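Local structure of Lin0012 protein (Listeria innocua, 3K17) at residues A[9-17]-A[160-168]; A[228-236]-A[283-291]. The protein probably acts as a phosphomevalonate kinase, using ATP to phosphorylate phosphomevalonate in the mevalonate route to isopentenyl diphosphate. All coordinates share one frame; numbering follows the deposited sequence.

Contact 1: A[9-17]-A[160-168]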
ATOM      1  N   VAL A   9      10.086  26.766  31.393  1.00 23.46           N
ATOM      2  CA  VAL A   9       9.799  27.771  30.370  1.00 20.28           C
ATOM      3  C   VAL A   9       8.290  27.970  30.253  1.00 20.16           C
ATOM      4  O   VAL A   9       7.540  27.015  30.053  1.00 19.70           O
ATOM      5  CB  VAL A   9      10.352  27.345  28.989  1.00 21.58           C
ATOM      6  CG1 VAL A   9       9.876  28.318  27.910  1.00 20.92           C
ATOM      7  CG2 VAL A   9      11.885  27.297  29.028  1.00 21.25           C
ATOM      8  N   LYS A  10       7.845  29.211  30.395  1.00 19.39           N
ATOM      9  CA  LYS A  10       6.430  29.517  30.281  1.00 19.89           C
ATOM     10  C   LYS A  10       6.227  30.439  29.098  1.00 18.29           C
ATOM     11  O   LYS A  10       6.750  31.555  29.069  1.00 19.24           O
ATOM     12  CB  LYS A  10       5.899  30.184  31.552  1.00 22.57           C
ATOM     13  CG  LYS A  10       6.095  29.351  32.805  1.00 28.16           C
ATOM     14  CD  LYS A  10       5.515  30.039  34.035  1.00 32.25           C
ATOM     15  CE  LYS A  10       4.125  29.527  34.352  1.00 35.84           C
ATOM     16  NZ  LYS A  10       4.150  28.071  34.704  1.00 37.45           N
ATOM     17  N   ILE A  11       5.468  29.949  28.122  1.00 16.13           N
ATOM     18  CA  ILE A  11       5.167  30.695  26.913  1.00 14.51           C
ATOM     19  C   ILE A  11       3.704  31.102  26.951  1.00 16.76           C
ATOM     20  O   ILE A  11       2.798  30.261  27.123  1.00 14.58           O
ATOM     21  CB  ILE A  11       5.421  29.844  25.647  1.00 13.83           C
ATOM     22  CG1 ILE A  11       6.862  29.327  25.648  1.00 14.51           C
ATOM     23  CG2 ILE A  11       5.158  30.670  24.405  1.00 13.35           C
ATOM     24  CD1 ILE A  11       7.934  30.429  25.803  1.00 13.79           C
ATOM     25  N   PRO A  12       3.446  32.405  26.794  1.00 15.50           N
ATOM     26  CA  PRO A  12       2.081  32.923  26.814  1.00 15.83           C
ATOM     27  C   PRO A  12       1.339  32.606  25.521  1.00 16.85           C
ATOM     28  O   PRO A  12       1.961  32.417  24.474  1.00 17.21           O
ATOM     29  CB  PRO A  12       2.296  34.422  26.994  1.00 16.62           C
ATOM     30  CG  PRO A  12       3.541  34.656  26.163  1.00 14.48           C
ATOM     31  CD  PRO A  12       4.426  33.486  26.561  1.00 12.76           C
ATOM     32  N   GLY A  13       0.014  32.535  25.615  1.00 15.12           N
ATOM     33  CA  GLY A  13      -0.810  32.293  24.446  1.00 14.58           C
ATOM     34  C   GLY A  13      -0.905  33.609  23.691  1.00 15.50           C
ATOM     35  O   GLY A  13      -0.373  34.620  24.151  1.00 12.87           O
ATOM     36  N   LYS A  14      -1.591  33.616  22.553  1.00 14.28           N
ATOM     37  CA  LYS A  14      -1.693  34.829  21.748  1.00 16.28           C
ATOM     38  C   LYS A  14      -3.104  35.118  21.273  1.00 17.46           C
ATOM     39  O   LYS A  14      -3.947  34.229  21.197  1.00 16.11           O
ATOM     40  CB  LYS A  14      -0.790  34.711  20.516  1.00 15.33           C
ATOM     41  CG  LYS A  14      -1.281  33.653  19.499  1.00 15.46           C
ATOM     42  CD  LYS A  14      -2.193  34.254  18.413  1.00 15.11           C
ATOM     43  CE  LYS A  14      -3.122  33.207  17.786  1.00 15.67           C
ATOM     44  NZ  LYS A  14      -4.267  32.880  18.706  1.00 19.05           N
ATOM     45  N   LEU A  15      -3.333  36.377  20.929  1.00 17.11           N
ATOM     46  CA  LEU A  15      -4.613  36.828  20.416  1.00 16.31           C
ATOM     47  C   LEU A  15      -4.381  37.902  19.372  1.00 18.36           C
ATOM     48  O   LEU A  15      -3.739  38.917  19.656  1.00 17.21           O
ATOM     49  CB  LEU A  15      -5.475  37.410  21.543  1.00 18.08           C
ATOM     50  CG  LEU A  15      -6.239  36.412  22.418  1.00 18.77           C
ATOM     51  CD1 LEU A  15      -6.933  37.142  23.554  1.00 19.44           C
ATOM     52  CD2 LEU A  15      -7.258  35.662  21.548  1.00 16.83           C
ATOM     53  N   TYR A  16      -4.875  37.674  18.160  1.00 16.54           N
ATOM     54  CA  TYR A  16      -4.765  38.679  17.117  1.00 17.32           C
ATOM     55  C   TYR A  16      -5.702  39.793  17.551  1.00 18.80           C
ATOM     56  O   TYR A  16      -6.780  39.529  18.095  1.00 17.26           O
ATOM     57  CB  TYR A  16      -5.230  38.118  15.775  1.00 15.77           C
ATOM     58  CG  TYR A  16      -4.124  37.466  14.979  1.00 17.25           C
ATOM     59  CD1 TYR A  16      -3.261  38.236  14.198  1.00 16.35           C
ATOM     60  CD2 TYR A  16      -3.911  36.090  15.039  1.00 14.40           C
ATOM     61  CE1 TYR A  16      -2.215  37.661  13.500  1.00 17.07           C
ATOM     62  CE2 TYR A  16      -2.859  35.498  14.342  1.00 17.25           C
ATOM     63  CZ  TYR A  16      -2.015  36.293  13.576  1.00 18.86           C
ATOM     64  OH  TYR A  16      -0.966  35.728  12.892  1.00 20.13           O
ATOM     65  N   VAL A  17      -5.295  41.035  17.321  1.00 19.11           N
ATOM     66  CA  VAL A  17      -6.121  42.176  17.700  1.00 18.31           C
ATOM     67  C   VAL A  17      -6.659  42.865  16.448  1.00 19.94           C
ATOM     68  O   VAL A  17      -7.779  43.358  16.447  1.00 20.24           O
ATOM     69  CB  VAL A  17      -5.321  43.192  18.539  1.00 18.83           C
ATOM     70  CG1 VAL A  17      -6.186  44.416  18.843  1.00 18.23           C
ATOM     71  CG2 VAL A  17      -4.858  42.542  19.837  1.00 17.60           C
ATOM     72  N   SER A 160       0.923  33.167   8.862  1.00 19.37           N
ATOM     73  CA  SER A 160       1.881  34.270   8.851  1.00 18.67           C
ATOM     74  C   SER A 160       2.997  34.148   9.873  1.00 18.42           C
ATOM     75  O   SER A 160       4.018  34.822   9.756  1.00 18.61           O
ATOM     76  CB  SER A 160       1.149  35.580   9.124  1.00 18.08           C
ATOM     77  OG  SER A 160       0.672  35.588  10.462  1.00 20.25           O
ATOM     78  N   CYS A 161       2.797  33.290  10.872  1.00 16.19           N
ATOM     79  CA  CYS A 161       3.752  33.121  11.955  1.00 16.65           C
ATOM     80  C   CYS A 161       3.684  34.316  12.910  1.00 16.11           C
ATOM     81  O   CYS A 161       4.568  34.512  13.733  1.00 15.84           O
ATOM     82  CB  CYS A 161       5.175  32.939  11.427  1.00 15.44           C
ATOM     83  SG  CYS A 161       5.451  31.283  10.742  1.00 19.41           S
ATOM     84  N   GLY A 162       2.628  35.115  12.785  1.00 18.06           N
ATOM     85  CA  GLY A 162       2.444  36.243  13.688  1.00 15.90           C
ATOM     86  C   GLY A 162       2.177  35.670  15.074  1.00 14.94           C
ATOM     87  O   GLY A 162       2.518  36.281  16.093  1.00 13.45           O
ATOM     88  N   ASP A 163       1.566  34.482  15.113  1.00 14.05           N
ATOM     89  CA  ASP A 163       1.286  33.825  16.379  1.00 12.20           C
ATOM     90  C   ASP A 163       2.604  33.415  17.020  1.00 12.79           C
ATOM     91  O   ASP A 163       2.779  33.548  18.225  1.00 12.22           O
ATOM     92  CB  ASP A 163       0.364  32.604  16.191  1.00 16.28           C
ATOM     93  CG  ASP A 163       0.813  31.670  15.074  1.00 18.04           C
ATOM     94  OD1 ASP A 163       1.818  31.949  14.383  1.00 18.04           O
ATOM     95  OD2 ASP A 163       0.137  30.639  14.891  1.00 20.90           O
ATOM     96  N   ILE A 164       3.530  32.921  16.206  1.00 11.62           N
ATOM     97  CA  ILE A 164       4.845  32.537  16.698  1.00 13.79           C
ATOM     98  C   ILE A 164       5.521  33.778  17.311  1.00 15.40           C
ATOM     99  O   ILE A 164       6.114  33.709  18.388  1.00 14.75           O
ATOM    100  CB  ILE A 164       5.732  32.002  15.537  1.00 12.86           C
ATOM    101  CG1 ILE A 164       5.248  30.614  15.093  1.00 15.66           C
ATOM    102  CG2 ILE A 164       7.182  31.953  15.960  1.00 14.50           C
ATOM    103  CD1 ILE A 164       5.368  29.538  16.153  1.00 11.77           C
ATOM    104  N   ALA A 165       5.418  34.913  16.621  1.00 14.43           N
ATOM    105  CA  ALA A 165       6.043  36.156  17.086  1.00 16.16           C
ATOM    106  C   ALA A 165       5.512  36.599  18.445  1.00 16.12           C
ATOM    107  O   ALA A 165       6.282  36.927  19.355  1.00 17.70           O
ATOM    108  CB  ALA A 165       5.825  37.268  16.057  1.00 12.74           C
ATOM    109  N   SER A 166       4.189  36.601  18.572  1.00 15.82           N
ATOM    110  CA  SER A 166       3.542  37.017  19.801  1.00 14.53           C
ATOM    111  C   SER A 166       3.917  36.129  20.979  1.00 16.18           C
ATOM    112  O   SER A 166       4.196  36.632  22.065  1.00 15.33           O
ATOM    113  CB  SER A 166       2.024  37.039  19.605  1.00 14.78           C
ATOM    114  OG  SER A 166       1.368  37.387  20.809  1.00 13.04           O
ATOM    115  N   CYS A 167       3.921  34.808  20.774  1.00 14.94           N
ATOM    116  CA  CYS A 167       4.276  33.877  21.848  1.00 14.28           C
ATOM    117  C   CYS A 167       5.742  34.041  22.267  1.00 15.15           C
ATOM    118  O   CYS A 167       6.079  33.957  23.448  1.00 15.95           O
ATOM    119  CB  CYS A 167       4.028  32.432  21.399  1.00 12.98           C
ATOM    120  SG  CYS A 167       2.273  32.077  21.103  1.00 16.00           S
HETATM  121  N   MSE A 168       6.602  34.286  21.288  1.00 15.76           N
HETATM  122  CA  MSE A 168       8.035  34.460  21.532  1.00 18.61           C
HETATM  123  C   MSE A 168       8.379  35.782  22.240  1.00 18.23           C
HETATM  124  O   MSE A 168       9.138  35.794  23.210  1.00 18.42           O
HETATM  125  CB  MSE A 168       8.780  34.383  20.197  1.00 21.40           C
HETATM  126  CG  MSE A 168      10.277  34.637  20.261  1.00 28.51           C
HETATM  127 SE   MSE A 168      11.222  33.209  21.142  1.00 44.19          SE
HETATM  128  CE  MSE A 168      11.193  31.916  19.679  1.00 33.33           C
TER
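Lys14 lies across Asp163, Cys167 lies against Pro12, and Tyr16 reaches to Ser160: through these side chains strand 7-18, in the mixed sheet of a GHMP-kinase fold, is covered by helix 162-169. The short axes approach to 7.3 Å and their directions differ by 135°, a close fit for a strand and a helix, made possible where the helix presents small residues. With CG held between its backbone N and carbonyl carbon (chi1 69°), Lys14 bends again at chi2 and runs its methylenes over Asp163, CD lying 3.8 Å from Asp163 CB. The contact is therefore made by aliphatic carbons; the charged ends stay apart, Lys14 NZ being 6.2 Å from Asp163 OD2, so any attraction between them is probably modest. Ser166 points its hydroxyl at the root of the same lysine, OG 3.5 Å from Lys14 CB, and is short enough to fit against the strand. The next residue, Cys167, offers a slim sulfur, its SG 3.4 Å from Pro12 O, while its CB meets the CG2 branch of Ile11 at 3.7 Å. Ile11 also packs on helix 119-135, which ties the strand to a second helix. At the other end Gly162, having no side chain, lets the Tyr16 hydroxyl come close to the first turn. Ser160 OG accepts from Gly162 N in an ST turn just before the helix; the same OG, at the edge of the Tyr16 ring and near its plane, lies 2.9 Å from Tyr16 OH, in what may be a weak hydrogen bond.

Contact 2: A[228-236]-A[283-291]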
ATOM      1  N   LYS A 228     -10.689  24.716   7.260  1.00 43.40           N
ATOM      2  CA  LYS A 228     -11.849  25.012   6.433  1.00 43.87           C
ATOM      3  C   LYS A 228     -11.955  26.496   6.064  1.00 42.95           C
ATOM      4  O   LYS A 228     -12.157  26.836   4.899  1.00 40.80           O
ATOM      5  CB  LYS A 228     -13.123  24.571   7.148  1.00 45.29           C
ATOM      6  CG  LYS A 228     -14.277  24.276   6.210  1.00 48.98           C
ATOM      7  CD  LYS A 228     -15.597  24.224   6.956  1.00 51.21           C
ATOM      8  CE  LYS A 228     -16.009  25.615   7.428  1.00 53.57           C
ATOM      9  NZ  LYS A 228     -17.308  25.605   8.155  1.00 54.58           N
ATOM     10  N   LEU A 229     -11.817  27.373   7.055  1.00 41.97           N
ATOM     11  CA  LEU A 229     -11.910  28.812   6.818  1.00 41.52           C
ATOM     12  C   LEU A 229     -10.765  29.363   5.982  1.00 40.59           C
ATOM     13  O   LEU A 229     -10.987  30.124   5.044  1.00 40.94           O
ATOM     14  CB  LEU A 229     -11.983  29.576   8.144  1.00 40.95           C
ATOM     15  CG  LEU A 229     -13.341  29.561   8.849  1.00 41.66           C
ATOM     16  CD1 LEU A 229     -13.685  28.144   9.290  1.00 42.40           C
ATOM     17  CD2 LEU A 229     -13.302  30.499  10.046  1.00 42.42           C
ATOM     18  N   VAL A 230      -9.541  28.983   6.322  1.00 40.62           N
ATOM     19  CA  VAL A 230      -8.381  29.451   5.580  1.00 40.14           C
ATOM     20  C   VAL A 230      -8.435  28.998   4.123  1.00 40.06           C
ATOM     21  O   VAL A 230      -8.196  29.790   3.213  1.00 39.27           O
ATOM     22  CB  VAL A 230      -7.071  28.942   6.216  1.00 41.79           C
ATOM     23  CG1 VAL A 230      -5.882  29.377   5.383  1.00 42.05           C
ATOM     24  CG2 VAL A 230      -6.942  29.487   7.624  1.00 43.23           C
ATOM     25  N   SER A 231      -8.754  27.725   3.901  1.00 38.95           N
ATOM     26  CA  SER A 231      -8.824  27.196   2.545  1.00 38.95           C
ATOM     27  C   SER A 231      -9.908  27.916   1.744  1.00 40.01           C
ATOM     28  O   SER A 231      -9.733  28.192   0.557  1.00 39.74           O
ATOM     29  CB  SER A 231      -9.103  25.691   2.567  1.00 38.42           C
ATOM     30  OG  SER A 231     -10.394  25.407   3.075  1.00 37.40           O
ATOM     31  N   GLN A 232     -11.025  28.225   2.394  1.00 39.97           N
ATOM     32  CA  GLN A 232     -12.111  28.920   1.717  1.00 40.81           C
ATOM     33  C   GLN A 232     -11.657  30.314   1.284  1.00 40.78           C
ATOM     34  O   GLN A 232     -11.924  30.735   0.157  1.00 40.03           O
ATOM     35  CB  GLN A 232     -13.336  29.024   2.634  1.00 41.88           C
ATOM     36  CG  GLN A 232     -13.979  27.681   2.960  1.00 45.31           C
ATOM     37  CD  GLN A 232     -15.153  27.797   3.921  1.00 47.73           C
ATOM     38  OE1 GLN A 232     -15.032  28.379   5.003  1.00 47.61           O
ATOM     39  NE2 GLN A 232     -16.293  27.236   3.534  1.00 47.78           N
ATOM     40  N   ILE A 233     -10.961  31.019   2.175  1.00 39.69           N
ATOM     41  CA  ILE A 233     -10.480  32.361   1.870  1.00 39.45           C
ATOM     42  C   ILE A 233      -9.423  32.347   0.765  1.00 40.86           C
ATOM     43  O   ILE A 233      -9.444  33.189  -0.131  1.00 39.69           O
ATOM     44  CB  ILE A 233      -9.890  33.057   3.126  1.00 38.30           C
ATOM     45  CG1 ILE A 233     -10.985  33.255   4.178  1.00 35.94           C
ATOM     46  CG2 ILE A 233      -9.303  34.416   2.749  1.00 36.14           C
ATOM     47  CD1 ILE A 233     -12.131  34.133   3.710  1.00 36.55           C
ATOM     48  N   HIS A 234      -8.499  31.394   0.824  1.00 42.61           N
ATOM     49  CA  HIS A 234      -7.463  31.310  -0.196  1.00 44.11           C
ATOM     50  C   HIS A 234      -8.110  31.107  -1.562  1.00 44.35           C
ATOM     51  O   HIS A 234      -7.674  31.685  -2.560  1.00 45.08           O
ATOM     52  CB  HIS A 234      -6.514  30.151   0.089  1.00 46.47           C
ATOM     53  CG  HIS A 234      -5.398  30.037  -0.902  1.00 49.31           C
ATOM     54  ND1 HIS A 234      -4.364  30.946  -0.963  1.00 49.91           N
ATOM     55  CD2 HIS A 234      -5.174  29.145  -1.896  1.00 49.47           C
ATOM     56  CE1 HIS A 234      -3.550  30.618  -1.952  1.00 50.69           C
ATOM     57  NE2 HIS A 234      -4.020  29.529  -2.534  1.00 49.96           N
ATOM     58  N   ALA A 235      -9.151  30.283  -1.602  1.00 43.39           N
ATOM     59  CA  ALA A 235      -9.857  30.018  -2.847  1.00 43.00           C
ATOM     60  C   ALA A 235     -10.572  31.286  -3.291  1.00 42.85           C
ATOM     61  O   ALA A 235     -10.611  31.601  -4.480  1.00 42.37           O
ATOM     62  CB  ALA A 235     -10.857  28.890  -2.657  1.00 42.66           C
ATOM     63  N   PHE A 236     -11.142  32.006  -2.330  1.00 42.14           N
ATOM     64  CA  PHE A 236     -11.838  33.248  -2.629  1.00 42.46           C
ATOM     65  C   PHE A 236     -10.863  34.195  -3.319  1.00 43.19           C
ATOM     66  O   PHE A 236     -11.220  34.902  -4.259  1.00 43.32           O
ATOM     67  CB  PHE A 236     -12.353  33.896  -1.344  1.00 41.67           C
ATOM     68  CG  PHE A 236     -12.914  35.273  -1.552  1.00 40.85           C
ATOM     69  CD1 PHE A 236     -14.081  35.459  -2.287  1.00 40.74           C
ATOM     70  CD2 PHE A 236     -12.260  36.387  -1.038  1.00 39.83           C
ATOM     71  CE1 PHE A 236     -14.590  36.735  -2.511  1.00 40.16           C
ATOM     72  CE2 PHE A 236     -12.761  37.671  -1.257  1.00 40.82           C
ATOM     73  CZ  PHE A 236     -13.927  37.844  -1.995  1.00 39.81           C
ATOM     74  N   GLU A 283     -17.301  41.926   5.743  1.00 39.14           N
ATOM     75  CA  GLU A 283     -17.444  42.004   4.295  1.00 40.59           C
ATOM     76  C   GLU A 283     -16.783  40.803   3.632  1.00 39.53           C
ATOM     77  O   GLU A 283     -17.376  40.142   2.776  1.00 38.39           O
ATOM     78  CB  GLU A 283     -16.796  43.288   3.774  1.00 44.16           C
ATOM     79  CG  GLU A 283     -17.289  44.553   4.451  1.00 50.34           C
ATOM     80  CD  GLU A 283     -18.725  44.889   4.099  1.00 55.01           C
ATOM     81  OE1 GLU A 283     -19.300  45.792   4.748  1.00 57.67           O
ATOM     82  OE2 GLU A 283     -19.274  44.258   3.168  1.00 57.37           O
ATOM     83  N   LEU A 284     -15.541  40.536   4.027  1.00 38.37           N
ATOM     84  CA  LEU A 284     -14.788  39.415   3.483  1.00 37.23           C
ATOM     85  C   LEU A 284     -15.560  38.121   3.697  1.00 36.78           C
ATOM     86  O   LEU A 284     -15.693  37.309   2.782  1.00 37.07           O
ATOM     87  CB  LEU A 284     -13.411  39.321   4.159  1.00 35.52           C
ATOM     88  CG  LEU A 284     -12.555  38.102   3.795  1.00 33.90           C
ATOM     89  CD1 LEU A 284     -12.339  38.058   2.294  1.00 33.74           C
ATOM     90  CD2 LEU A 284     -11.218  38.167   4.524  1.00 35.01           C
ATOM     91  N   GLY A 285     -16.067  37.940   4.912  1.00 36.76           N
ATOM     92  CA  GLY A 285     -16.817  36.740   5.228  1.00 38.25           C
ATOM     93  C   GLY A 285     -18.038  36.591   4.343  1.00 39.02           C
ATOM     94  O   GLY A 285     -18.348  35.498   3.864  1.00 38.38           O
ATOM     95  N   THR A 286     -18.729  37.705   4.123  1.00 39.71           N
ATOM     96  CA  THR A 286     -19.927  37.721   3.298  1.00 40.55           C
ATOM     97  C   THR A 286     -19.606  37.390   1.849  1.00 41.23           C
ATOM     98  O   THR A 286     -20.188  36.475   1.271  1.00 42.77           O
ATOM     99  CB  THR A 286     -20.612  39.101   3.349  1.00 40.48           C
ATOM    100  OG1 THR A 286     -21.115  39.336   4.670  1.00 38.18           O
ATOM    101  CG2 THR A 286     -21.761  39.169   2.344  1.00 41.09           C
ATOM    102  N   LYS A 287     -18.673  38.134   1.267  1.00 41.74           N
ATOM    103  CA  LYS A 287     -18.289  37.923  -0.124  1.00 41.91           C
ATOM    104  C   LYS A 287     -17.754  36.522  -0.409  1.00 41.93           C
ATOM    105  O   LYS A 287     -18.120  35.903  -1.409  1.00 42.64           O
ATOM    106  CB  LYS A 287     -17.246  38.958  -0.545  1.00 43.21           C
ATOM    107  CG  LYS A 287     -17.705  40.400  -0.425  1.00 45.20           C
ATOM    108  CD  LYS A 287     -16.617  41.341  -0.910  1.00 47.44           C
ATOM    109  CE  LYS A 287     -17.014  42.800  -0.757  1.00 49.04           C
ATOM    110  NZ  LYS A 287     -15.936  43.702  -1.270  1.00 48.56           N
ATOM    111  N   ALA A 288     -16.890  36.022   0.467  1.00 41.20           N
ATOM    112  CA  ALA A 288     -16.299  34.700   0.288  1.00 40.98           C
ATOM    113  C   ALA A 288     -17.222  33.568   0.723  1.00 41.62           C
ATOM    114  O   ALA A 288     -16.943  32.395   0.462  1.00 41.20           O
ATOM    115  CB  ALA A 288     -14.982  34.615   1.057  1.00 40.61           C
ATOM    116  N   GLY A 289     -18.321  33.915   1.383  1.00 41.17           N
ATOM    117  CA  GLY A 289     -19.231  32.890   1.851  1.00 42.01           C
ATOM    118  C   GLY A 289     -18.598  32.157   3.019  1.00 43.15           C
ATOM    119  O   GLY A 289     -18.757  30.947   3.171  1.00 45.02           O
ATOM    120  N   VAL A 290     -17.860  32.897   3.839  1.00 42.07           N
ATOM    121  CA  VAL A 290     -17.192  32.332   5.003  1.00 41.83           C
ATOM    122  C   VAL A 290     -17.742  32.976   6.264  1.00 41.09           C
ATOM    123  O   VAL A 290     -17.730  34.201   6.407  1.00 41.00           O
ATOM    124  CB  VAL A 290     -15.673  32.571   4.956  1.00 42.15           C
ATOM    125  CG1 VAL A 290     -15.019  31.991   6.202  1.00 43.80           C
ATOM    126  CG2 VAL A 290     -15.087  31.938   3.699  1.00 43.51           C
ATOM    127  N   ASN A 291     -18.219  32.143   7.181  1.00 39.45           N
ATOM    128  CA  ASN A 291     -18.792  32.626   8.426  1.00 38.57           C
ATOM    129  C   ASN A 291     -17.727  33.050   9.436  1.00 37.37           C
ATOM    130  O   ASN A 291     -17.516  32.377  10.449  1.00 36.34           O
ATOM    131  CB  ASN A 291     -19.694  31.540   9.020  1.00 40.99           C
ATOM    132  CG  ASN A 291     -20.347  31.969  10.315  1.00 43.92           C
ATOM    133  OD1 ASN A 291     -20.793  33.108  10.450  1.00 45.45           O
ATOM    134  ND2 ASN A 291     -20.420  31.052  11.274  1.00 46.06           N
TER
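Phe236, with CG anti to its backbone N (chi1 172°), carries its ring over Ala288, while Ile233, with CG1 beside the backbone N (chi1 -64°) and a second bend at chi2, directs CD1 between Leu284, Ala288 and Val290. The methyl of Ala288 sits over one face of the phenyl ring in a CH-pi contact, CB 3.8 Å from the ring centroid and displaced toward the rim; a residue this small allows the ring to settle close to the helix backbone. Leu284 CD1 reaches Phe236 CE2 at 3.6 Å, and Lys287 adds its CB near CZ as its chain extends away. Helix 226-239 thus packs on the C-terminal end of helix 267-288, the local axes of 228-236 and 283-288 standing at 76°, and that end closes in a Schellman motif: Gly289 adopts positive phi, easily reached without a side chain, and Val290 N bonds back to Gly285 O. The reversal swings Val290 toward the first helix, where its branched side chain spreads over several neighbours. Its CG2 meets Ile233 CD1 at 3.7 Å and Gln232 CB at 3.6 Å, and its CG1 lies 4.0 Å from Leu229 CG. Gln232 uses its aliphatic root here and also packs on Glu239 of the second subunit.

Contact 1 is complete before contact 2 begins along the chain, so the two follow in series. Their centres are 24 Å apart and their nearest atoms about 9 Å, without touching. Contact 1 is buried near the centre of the chain, joining the mixed sheet to helix 162-169; contact 2 lies farther out, between two helices of the part that follows, with the second subunit beside it. They share no helix or strand. Strand 7-18 nevertheless approaches the later part, since Tyr16 O bonds to Ser314, and Tyr21, a few residues beyond that strand, packs on Leu229 and Ile233. The N-terminal region thus contacts both the part holding contact 1 and the later helices of contact 2.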